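Local coordinates for protein prolyl oligopeptidase (Novosphingobium capsulatum, PDB 1YR2) that probably cleaves oligopeptides on the carboxyl side of proline and, far less readily, of alanine, as a serine endopeptidase of the S9A family, at residues P47-H52 / K56-W61; L605-F610 / R630-Y635; S636-V641 / T670-T675. All coordinates share one frame; numbering follows the deposited sequence.

Contact 1 (P47-H52 / K56-W61)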
loop_
_atom_site.group_PDB
_atom_site.type_symbol
_atom_site.label_atom_id
_atom_site.label_comp_id
_atom_site.label_asym_id
_atom_site.label_seq_id
_atom_site.Cartn_x
_atom_site.Cartn_y
_atom_site.Cartn_z
ATOM N N PRO A 47 -33.518 -28.134 -0.966
ATOM C CA PRO A 47 -34.489 -27.057 -0.763
ATOM C C PRO A 47 -34.528 -26.591 0.699
ATOM O O PRO A 47 -34.489 -27.414 1.614
ATOM C CB PRO A 47 -35.813 -27.704 -1.186
ATOM C CG PRO A 47 -35.421 -28.705 -2.191
ATOM C CD PRO A 47 -34.109 -29.277 -1.690
ATOM N N LEU A 48 -34.516 -25.299 0.911
ATOM C CA LEU A 48 -34.498 -24.725 2.243
ATOM C C LEU A 48 -35.011 -23.296 2.138
ATOM O O LEU A 48 -34.384 -22.463 1.513
ATOM C CB LEU A 48 -33.078 -24.726 2.832
ATOM C CG LEU A 48 -32.897 -23.979 4.152
ATOM C CD1 LEU A 48 -33.747 -24.635 5.265
ATOM C CD2 LEU A 48 -31.420 -23.871 4.536
ATOM N N VAL A 49 -36.133 -23.022 2.795
ATOM C CA VAL A 49 -36.687 -21.685 2.866
ATOM C C VAL A 49 -36.959 -21.391 4.325
ATOM O O VAL A 49 -37.706 -22.114 4.962
ATOM C CB VAL A 49 -37.984 -21.546 2.027
ATOM C CG1 VAL A 49 -38.538 -20.135 2.152
ATOM C CG2 VAL A 49 -37.713 -21.838 0.553
ATOM N N GLU A 50 -36.413 -20.288 4.801
ATOM C CA GLU A 50 -36.499 -19.848 6.183
ATOM C C GLU A 50 -37.260 -18.549 6.257
ATOM O O GLU A 50 -37.190 -17.737 5.328
ATOM C CB GLU A 50 -35.097 -19.584 6.722
ATOM C CG GLU A 50 -34.223 -20.835 6.823
ATOM C CD GLU A 50 -32.793 -20.510 7.242
ATOM O OE1 GLU A 50 -32.253 -19.411 6.925
ATOM O OE2 GLU A 50 -32.204 -21.383 7.893
ATOM N N ASP A 51 -37.950 -18.333 7.376
ATOM C CA ASP A 51 -38.620 -17.061 7.637
ATOM C C ASP A 51 -37.696 -16.063 8.333
ATOM O O ASP A 51 -37.200 -16.336 9.401
ATOM C CB ASP A 51 -39.834 -17.263 8.541
ATOM C CG ASP A 51 -40.859 -18.228 7.958
ATOM O OD1 ASP A 51 -41.211 -18.112 6.767
ATOM O OD2 ASP A 51 -41.402 -19.120 8.639
ATOM N N HIS A 52 -37.518 -14.875 7.767
ATOM C CA HIS A 52 -36.701 -13.861 8.375
ATOM C C HIS A 52 -37.511 -12.570 8.298
ATOM O O HIS A 52 -37.819 -12.091 7.228
ATOM C CB HIS A 52 -35.330 -13.742 7.675
ATOM C CG HIS A 52 -34.452 -14.960 7.807
ATOM N ND1 HIS A 52 -33.703 -15.220 8.932
ATOM C CD2 HIS A 52 -34.179 -15.969 6.946
ATOM C CE1 HIS A 52 -33.041 -16.351 8.779
ATOM N NE2 HIS A 52 -33.302 -16.822 7.576
ATOM N N LYS A 56 -39.572 -14.633 3.218
ATOM C CA LYS A 56 -39.028 -15.943 2.963
ATOM C C LYS A 56 -37.698 -15.761 2.240
ATOM O O LYS A 56 -37.613 -14.940 1.305
ATOM C CB LYS A 56 -39.969 -16.781 2.106
ATOM C CG LYS A 56 -41.412 -16.830 2.564
ATOM C CD LYS A 56 -41.555 -17.563 3.864
ATOM C CE LYS A 56 -42.987 -18.105 4.103
ATOM N NZ LYS A 56 -42.915 -19.285 5.028
ATOM N N VAL A 57 -36.689 -16.530 2.661
ATOM C CA VAL A 57 -35.347 -16.544 2.081
ATOM C C VAL A 57 -34.980 -17.953 1.699
ATOM O O VAL A 57 -34.894 -18.816 2.558
ATOM C CB VAL A 57 -34.299 -16.111 3.081
ATOM C CG1 VAL A 57 -32.878 -16.144 2.447
ATOM C CG2 VAL A 57 -34.621 -14.764 3.584
ATOM N N SER A 58 -34.759 -18.184 0.410
ATOM C CA SER A 58 -34.301 -19.458 -0.076
ATOM C C SER A 58 -32.775 -19.543 -0.080
ATOM O O SER A 58 -32.072 -18.591 -0.489
ATOM C CB SER A 58 -34.848 -19.666 -1.484
ATOM O OG SER A 58 -34.414 -20.921 -2.005
ATOM N N ASP A 59 -32.253 -20.706 0.329
ATOM C CA ASP A 59 -30.809 -20.942 0.398
ATOM C C ASP A 59 -30.540 -22.393 0.065
ATOM O O ASP A 59 -30.214 -23.199 0.930
ATOM C CB ASP A 59 -30.304 -20.544 1.795
ATOM C CG ASP A 59 -28.797 -20.464 1.904
ATOM O OD1 ASP A 59 -28.084 -20.808 0.938
ATOM O OD2 ASP A 59 -28.249 -20.019 2.950
ATOM N N PRO A 60 -30.723 -22.750 -1.193
ATOM C CA PRO A 60 -30.615 -24.149 -1.619
ATOM C C PRO A 60 -29.216 -24.740 -1.666
ATOM O O PRO A 60 -29.098 -25.967 -1.852
ATOM C CB PRO A 60 -31.215 -24.155 -3.022
ATOM C CG PRO A 60 -31.399 -22.740 -3.414
ATOM C CD PRO A 60 -31.115 -21.847 -2.288
ATOM N N TRP A 61 -28.203 -23.900 -1.532
ATOM C CA TRP A 61 -26.803 -24.337 -1.639
ATOM C C TRP A 61 -26.048 -24.143 -0.327
ATOM O O TRP A 61 -24.819 -24.082 -0.293
ATOM C CB TRP A 61 -26.114 -23.657 -2.818
ATOM C CG TRP A 61 -26.728 -24.065 -4.148
ATOM C CD1 TRP A 61 -26.595 -25.258 -4.770
ATOM C CD2 TRP A 61 -27.602 -23.277 -4.967
ATOM N NE1 TRP A 61 -27.302 -25.259 -5.954
ATOM C CE2 TRP A 61 -27.940 -24.052 -6.088
ATOM C CE3 TRP A 61 -28.150 -22.008 -4.844
ATOM C CZ2 TRP A 61 -28.793 -23.588 -7.098
ATOM C CZ3 TRP A 61 -28.950 -21.535 -5.837
ATOM C CH2 TRP A 61 -29.285 -22.342 -6.965
HETATM O O HOH W 1 -34.832 -23.710 -1.488
HETATM O O HOH W 2 -32.172 -18.683 4.260
#
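V57 and E50 pair backbone to backbone at the middle of a small antiparallel beta hairpin, strand 49-52 turning back as strand 55-58 near the start of the modelled chain. V57 N reaches E50 O at 3.0 Å, and E50 N returns a bond to V57 O at 3.1 Å with an N-H...O angle of 169°. Two residues on, past the non-hydrogen-bonded pair V49/S58, D59 N donates to L48 O (3.0 Å), carrying the pairing past the end of the strands. V57 is buried on the face it shares with E50. Its CG2 lies obliquely against the H52 ring, 3.6 Å from CD2, the isopropyl set roughly perpendicular to the histidine side chain. H52 NE2 in turn donates to E50 OE1 at 2.9 Å, with the oxygen in the ring plane but the nitrogen above the carboxylate plane, and E50 OE2 has a salt bridge to R62. An alanine at H52 would probably leave V57 CG2 without its ring partner and take one of the donors from E50 OE1, so that the carboxylate is held less firmly, by R62 and water. The other face, with V49, D51, K56 and S58, is exposed. There K56 CB rests on V49 CG1 (3.6 Å), and a bend at chi2 (-67°) sends the lysine parallel beside the D51 side chain, where NZ forms a salt bridge to the syn lone pair of OD1 at 2.7 Å. L48 CB and CD2 lie beside D59 O, while the D59 carboxylate turns to Y638, K668 and R62. Two waters bridge the segments: one joins L48 N to S58 OG, and the other gives its hydrogens to E50 OE1 and V57 O, the latter at 3.2 Å.

Contact 2 (L605-F610 / R630-Y635)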
loop_
_atom_site.group_PDB
_atom_site.type_symbol
_atom_site.label_atom_id
_atom_site.label_comp_id
_atom_site.label_asym_id
_atom_site.label_seq_id
_atom_site.Cartn_x
_atom_site.Cartn_y
_atom_site.Cartn_z
ATOM N N LEU A 605 -26.246 -12.076 4.106
ATOM C CA LEU A 605 -27.133 -12.418 5.200
ATOM C C LEU A 605 -26.460 -13.336 6.210
ATOM O O LEU A 605 -26.930 -13.416 7.347
ATOM C CB LEU A 605 -28.434 -13.063 4.692
ATOM C CG LEU A 605 -29.215 -12.263 3.667
ATOM C CD1 LEU A 605 -30.556 -13.010 3.376
ATOM C CD2 LEU A 605 -29.440 -10.885 4.156
ATOM N N ARG A 606 -25.388 -14.025 5.778
ATOM C CA ARG A 606 -24.719 -15.015 6.605
ATOM C C ARG A 606 -23.213 -14.754 6.814
ATOM O O ARG A 606 -22.499 -15.617 7.330
ATOM C CB ARG A 606 -24.934 -16.406 5.989
ATOM C CG ARG A 606 -26.357 -16.904 6.104
ATOM C CD ARG A 606 -26.591 -18.232 5.420
ATOM N NE ARG A 606 -25.786 -19.312 6.006
ATOM C CZ ARG A 606 -26.025 -19.877 7.175
ATOM N NH1 ARG A 606 -27.026 -19.493 7.945
ATOM N NH2 ARG A 606 -25.251 -20.847 7.594
ATOM N N PHE A 607 -22.725 -13.584 6.444
ATOM C CA PHE A 607 -21.268 -13.307 6.466
ATOM C C PHE A 607 -20.683 -13.397 7.877
ATOM O O PHE A 607 -19.547 -13.852 8.070
ATOM C CB PHE A 607 -20.952 -11.933 5.873
ATOM C CG PHE A 607 -21.380 -10.797 6.740
ATOM C CD1 PHE A 607 -20.554 -10.349 7.744
ATOM C CD2 PHE A 607 -22.592 -10.162 6.557
ATOM C CE1 PHE A 607 -20.927 -9.323 8.559
ATOM C CE2 PHE A 607 -22.963 -9.147 7.373
ATOM C CZ PHE A 607 -22.130 -8.747 8.407
ATOM N N ASP A 608 -21.494 -13.056 8.855
ATOM C CA ASP A 608 -21.061 -13.092 10.244
ATOM C C ASP A 608 -21.121 -14.470 10.925
ATOM O O ASP A 608 -20.802 -14.576 12.108
ATOM C CB ASP A 608 -21.809 -12.054 11.048
ATOM C CG ASP A 608 -23.259 -12.417 11.287
ATOM O OD1 ASP A 608 -23.898 -13.127 10.455
ATOM O OD2 ASP A 608 -23.849 -11.962 12.275
ATOM N N GLN A 609 -21.505 -15.507 10.183
ATOM C CA GLN A 609 -21.549 -16.876 10.688
ATOM C C GLN A 609 -20.220 -17.573 10.521
ATOM O O GLN A 609 -20.081 -18.710 10.932
ATOM C CB GLN A 609 -22.577 -17.726 9.927
ATOM C CG GLN A 609 -23.957 -17.079 9.744
ATOM C CD GLN A 609 -24.945 -17.411 10.829
ATOM O OE1 GLN A 609 -24.617 -18.097 11.780
ATOM N NE2 GLN A 609 -26.173 -16.933 10.675
ATOM N N PHE A 610 -19.259 -16.937 9.858
ATOM C CA PHE A 610 -18.014 -17.632 9.538
ATOM C C PHE A 610 -16.797 -16.985 10.145
ATOM O O PHE A 610 -16.822 -15.802 10.558
ATOM C CB PHE A 610 -17.856 -17.805 8.024
ATOM C CG PHE A 610 -19.059 -18.385 7.365
ATOM C CD1 PHE A 610 -19.300 -19.757 7.407
ATOM C CD2 PHE A 610 -19.968 -17.562 6.720
ATOM C CE1 PHE A 610 -20.419 -20.279 6.814
ATOM C CE2 PHE A 610 -21.083 -18.099 6.106
ATOM C CZ PHE A 610 -21.305 -19.450 6.156
ATOM N N ARG A 630 -32.769 -5.787 6.330
ATOM C CA ARG A 630 -33.479 -5.350 5.133
ATOM C C ARG A 630 -32.543 -4.608 4.195
ATOM O O ARG A 630 -32.634 -4.762 2.969
ATOM C CB ARG A 630 -34.675 -4.461 5.461
ATOM C CG ARG A 630 -35.829 -5.210 6.091
ATOM C CD ARG A 630 -37.097 -4.347 6.165
ATOM N NE ARG A 630 -38.036 -4.920 7.111
ATOM C CZ ARG A 630 -38.755 -6.028 6.919
ATOM N NH1 ARG A 630 -38.707 -6.723 5.795
ATOM N NH2 ARG A 630 -39.561 -6.430 7.886
ATOM N N VAL A 631 -31.643 -3.817 4.769
ATOM C CA VAL A 631 -30.631 -3.117 3.967
ATOM C C VAL A 631 -29.750 -4.170 3.255
ATOM O O VAL A 631 -29.492 -4.050 2.039
ATOM C CB VAL A 631 -29.785 -2.208 4.866
ATOM C CG1 VAL A 631 -28.425 -1.814 4.221
ATOM C CG2 VAL A 631 -30.558 -1.015 5.243
ATOM N N LEU A 632 -29.319 -5.203 3.985
ATOM C CA LEU A 632 -28.415 -6.231 3.429
ATOM C C LEU A 632 -29.115 -7.060 2.337
ATOM O O LEU A 632 -28.502 -7.401 1.317
ATOM C CB LEU A 632 -27.863 -7.193 4.514
ATOM C CG LEU A 632 -26.862 -6.591 5.507
ATOM C CD1 LEU A 632 -26.810 -7.402 6.769
ATOM C CD2 LEU A 632 -25.524 -6.503 4.865
ATOM N N ARG A 633 -30.386 -7.375 2.575
ATOM C CA ARG A 633 -31.166 -8.212 1.647
ATOM C C ARG A 633 -31.313 -7.518 0.291
ATOM O O ARG A 633 -31.384 -8.159 -0.719
ATOM C CB ARG A 633 -32.547 -8.551 2.259
ATOM C CG ARG A 633 -33.495 -9.278 1.363
ATOM C CD ARG A 633 -32.956 -10.575 0.939
ATOM N NE ARG A 633 -33.850 -11.321 0.047
ATOM C CZ ARG A 633 -33.808 -11.242 -1.282
ATOM N NH1 ARG A 633 -33.000 -10.390 -1.892
ATOM N NH2 ARG A 633 -34.621 -12.007 -2.026
ATOM N N ARG A 634 -31.323 -6.204 0.267
ATOM C CA ARG A 634 -31.471 -5.465 -0.987
ATOM C C ARG A 634 -30.280 -5.602 -1.922
ATOM O O ARG A 634 -30.438 -5.419 -3.107
ATOM C CB ARG A 634 -31.709 -3.968 -0.717
ATOM C CG ARG A 634 -33.086 -3.680 -0.190
ATOM C CD ARG A 634 -33.240 -2.314 0.495
ATOM N NE ARG A 634 -34.539 -2.230 1.184
ATOM C CZ ARG A 634 -34.780 -1.628 2.358
ATOM N NH1 ARG A 634 -33.825 -0.995 3.054
ATOM N NH2 ARG A 634 -36.002 -1.696 2.867
ATOM N N TYR A 635 -29.112 -5.952 -1.397
ATOM C CA TYR A 635 -27.910 -6.076 -2.248
ATOM C C TYR A 635 -27.074 -7.341 -2.152
ATOM O O TYR A 635 -26.143 -7.528 -2.963
ATOM C CB TYR A 635 -27.033 -4.841 -2.109
ATOM C CG TYR A 635 -26.287 -4.685 -0.798
ATOM C CD1 TYR A 635 -25.140 -5.413 -0.536
ATOM C CD2 TYR A 635 -26.699 -3.772 0.164
ATOM C CE1 TYR A 635 -24.414 -5.245 0.627
ATOM C CE2 TYR A 635 -25.984 -3.608 1.375
ATOM C CZ TYR A 635 -24.840 -4.352 1.593
ATOM O OH TYR A 635 -24.069 -4.224 2.749
#
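L605 and L632 mark the nearest backbone approach, their CA atoms 6.6 Å apart, with no hydrogen bond passing between the segments. On one side the chain leaves L605 in a loop and tightens into a short 3-10 turn at 607-609, where Q609 N bonds back to R606 O at 3.0 Å. On the other side runs the last part of helix 626-633 and the residues that follow, with Y635 N bonded to L632 O. The loop follows strand 594-598 of the central sheet in the alpha/beta-hydrolase domain, so the contact lays a strand-to-helix connection against a neighbouring helix. L605 carries most of it. Its side chain reaches out extended (chi2 -175°) and forks at the helix: CD2 sits 4.0 Å from L632 CB and equally close to the backbone N of R633, while CD1 meets R633 CD at 4.2 Å. The two leucine side chains run antiparallel, each passing alongside the other. L632 CD1 goes on to the edge of the F607 ring, near its plane, 4.3 Å from CE2; the same ring packs edge-to-face with Y620 and touches H665. R633 joins through its aliphatic part, because a bend at chi2 (61°) keeps CD beside the leucine before the chain runs on to its guanidinium group. H639 borders L605 as well. With methyl, methylene and ring carbons doing nearly all the touching, the segments are held by shape and exclusion of water, and the arginine contributes here as a hydrocarbon rather than as a charge.

Contact 3 (S636-V641 / T670-T675)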
loop_
_atom_site.group_PDB
_atom_site.type_symbol
_atom_site.label_atom_id
_atom_site.label_comp_id
_atom_site.label_asym_id
_atom_site.label_seq_id
_atom_site.Cartn_x
_atom_site.Cartn_y
_atom_site.Cartn_z
ATOM N N SER A 636 -27.374 -8.232 -1.207
ATOM C CA SER A 636 -26.637 -9.495 -1.066
ATOM C C SER A 636 -26.539 -10.187 -2.420
ATOM O O SER A 636 -27.566 -10.601 -2.934
ATOM C CB SER A 636 -27.387 -10.397 -0.103
ATOM O OG SER A 636 -26.774 -11.667 0.021
ATOM N N PRO A 637 -25.356 -10.254 -3.045
ATOM C CA PRO A 637 -25.267 -10.792 -4.422
ATOM C C PRO A 637 -25.927 -12.187 -4.609
ATOM O O PRO A 637 -26.606 -12.378 -5.602
ATOM C CB PRO A 637 -23.775 -10.809 -4.712
ATOM C CG PRO A 637 -23.248 -9.746 -3.830
ATOM C CD PRO A 637 -24.075 -9.753 -2.546
ATOM N N TYR A 638 -25.790 -13.079 -3.647
ATOM C CA TYR A 638 -26.320 -14.445 -3.770
ATOM C C TYR A 638 -27.838 -14.453 -3.833
ATOM O O TYR A 638 -28.410 -15.309 -4.502
ATOM C CB TYR A 638 -25.801 -15.274 -2.581
ATOM C CG TYR A 638 -26.379 -16.662 -2.376
ATOM C CD1 TYR A 638 -26.202 -17.673 -3.314
ATOM C CD2 TYR A 638 -27.081 -16.969 -1.217
ATOM C CE1 TYR A 638 -26.733 -18.979 -3.103
ATOM C CE2 TYR A 638 -27.609 -18.268 -0.981
ATOM C CZ TYR A 638 -27.418 -19.261 -1.924
ATOM O OH TYR A 638 -27.917 -20.524 -1.668
ATOM N N HIS A 639 -28.480 -13.494 -3.180
ATOM C CA HIS A 639 -29.942 -13.459 -3.057
ATOM C C HIS A 639 -30.586 -12.588 -4.119
ATOM O O HIS A 639 -31.802 -12.479 -4.151
ATOM C CB HIS A 639 -30.375 -12.950 -1.659
ATOM C CG HIS A 639 -29.904 -13.818 -0.552
ATOM N ND1 HIS A 639 -28.725 -13.574 0.109
ATOM C CD2 HIS A 639 -30.416 -14.953 -0.023
ATOM C CE1 HIS A 639 -28.532 -14.527 1.011
ATOM N NE2 HIS A 639 -29.539 -15.381 0.939
ATOM N N ASN A 640 -29.779 -11.925 -4.964
ATOM C CA ASN A 640 -30.310 -10.986 -5.958
ATOM C C ASN A 640 -29.999 -11.294 -7.413
ATOM O O ASN A 640 -30.047 -10.422 -8.266
ATOM C CB ASN A 640 -29.871 -9.557 -5.649
ATOM C CG ASN A 640 -30.594 -8.990 -4.445
ATOM O OD1 ASN A 640 -31.753 -8.641 -4.551
ATOM N ND2 ASN A 640 -29.943 -8.991 -3.275
ATOM N N VAL A 641 -29.653 -12.534 -7.702
ATOM C CA VAL A 641 -29.513 -12.944 -9.103
ATOM C C VAL A 641 -30.905 -12.897 -9.791
ATOM O O VAL A 641 -31.883 -13.415 -9.257
ATOM C CB VAL A 641 -28.866 -14.352 -9.191
ATOM C CG1 VAL A 641 -28.660 -14.801 -10.631
ATOM C CG2 VAL A 641 -27.556 -14.370 -8.519
ATOM N N THR A 670 -21.723 -18.911 -7.374
ATOM C CA THR A 670 -21.537 -19.588 -8.667
ATOM C C THR A 670 -22.669 -20.581 -8.986
ATOM O O THR A 670 -23.164 -20.678 -10.118
ATOM C CB THR A 670 -20.174 -20.341 -8.641
ATOM O OG1 THR A 670 -19.111 -19.384 -8.490
ATOM C CG2 THR A 670 -19.931 -21.037 -9.988
ATOM N N ALA A 671 -23.063 -21.369 -7.998
ATOM C CA ALA A 671 -24.185 -22.292 -8.169
ATOM C C ALA A 671 -25.440 -21.540 -8.571
ATOM O O ALA A 671 -26.146 -21.985 -9.463
ATOM C CB ALA A 671 -24.418 -23.151 -6.912
ATOM N N ALA A 672 -25.695 -20.386 -7.941
ATOM C CA ALA A 672 -26.836 -19.569 -8.243
ATOM C C ALA A 672 -26.798 -19.037 -9.668
ATOM O O ALA A 672 -27.815 -19.160 -10.399
ATOM C CB ALA A 672 -27.002 -18.377 -7.220
ATOM N N LEU A 673 -25.649 -18.479 -10.084
ATOM C CA LEU A 673 -25.501 -17.980 -11.451
ATOM C C LEU A 673 -25.673 -19.092 -12.501
ATOM O O LEU A 673 -26.294 -18.855 -13.520
ATOM C CB LEU A 673 -24.081 -17.409 -11.679
ATOM C CG LEU A 673 -23.665 -16.167 -10.923
ATOM C CD1 LEU A 673 -22.257 -15.837 -11.229
ATOM C CD2 LEU A 673 -24.547 -14.966 -11.281
ATOM N N GLN A 674 -25.079 -20.273 -12.276
ATOM C CA GLN A 674 -25.117 -21.364 -13.262
ATOM C C GLN A 674 -26.530 -21.970 -13.351
ATOM O O GLN A 674 -26.952 -22.408 -14.397
ATOM C CB GLN A 674 -24.118 -22.471 -12.956
ATOM C CG GLN A 674 -22.676 -22.101 -13.271
ATOM C CD GLN A 674 -21.665 -23.141 -12.908
ATOM O OE1 GLN A 674 -22.002 -24.230 -12.360
ATOM N NE2 GLN A 674 -20.373 -22.807 -13.172
ATOM N N THR A 675 -27.260 -21.935 -12.242
ATOM C CA THR A 675 -28.643 -22.390 -12.197
ATOM C C THR A 675 -29.657 -21.399 -12.791
ATOM O O THR A 675 -30.708 -21.815 -13.270
ATOM C CB THR A 675 -29.010 -22.646 -10.770
ATOM O OG1 THR A 675 -28.129 -23.652 -10.261
ATOM C CG2 THR A 675 -30.482 -23.217 -10.627
#
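Y638 and A672 meet because the tyrosine ring swings out opposite its backbone N (chi1 171°), which carries CD1 to 4.0 Å from A672 CB; the methyl approaches the ring obliquely, with CE1 only slightly farther off. V641 likewise has CG1 opposite its backbone N (chi1 -178°), an orientation that turns both methyls to the helix. The L673 side chain runs roughly perpendicular to that of V641, its CD2 4.1 Å from V641 CG2, and CG2 also reaches A672 CB at 4.2 Å. A672 thus fits between tyrosine and valine, its single methyl touching both. In the alpha/beta-hydrolase fold of this domain, 636-641 belongs to the connection leading into strand 649-654. Helix 664-675, whose last residues form the other side of the contact, follows that strand and precedes strand 683-687. The loop holds its own shape through S636: its O accepts H639 N at 3.0 Å and N640 ND2 at 2.9 Å from opposite faces of the carbonyl plane, and its OG lies in the H639 ring plane, 2.7 Å from ND1. The Y638 hydroxyl continues to the N-terminal hairpin. Y638 CD2 sits over the rim of one H639 face, 3.5 Å above the plane. At the helix end T675 OG1 bonds back to A671 O at 2.7 Å, across the carbonyl plane from T675 N.

Overall arrangement
Contact 1 lies at the surface, with one exposed face, while contacts 2 and 3 are buried in the alpha/beta-hydrolase domain. The first relies on backbone bonds, a salt bridge and waters; the other two meet across their segments almost wholly through carbon. Contacts 2 and 3 share a neighbourhood, since 636-641 continues directly from 630-635 and N640 ND2 bonds to R633 O. The hairpin of contact 1 leans on both, V57 against L605, and W61 against the helix 664-675 of contact 3. The join between hairpin and hydrolase domain thus mixes apolar contacts with the buried carboxylate of D59, which also pairs with K668.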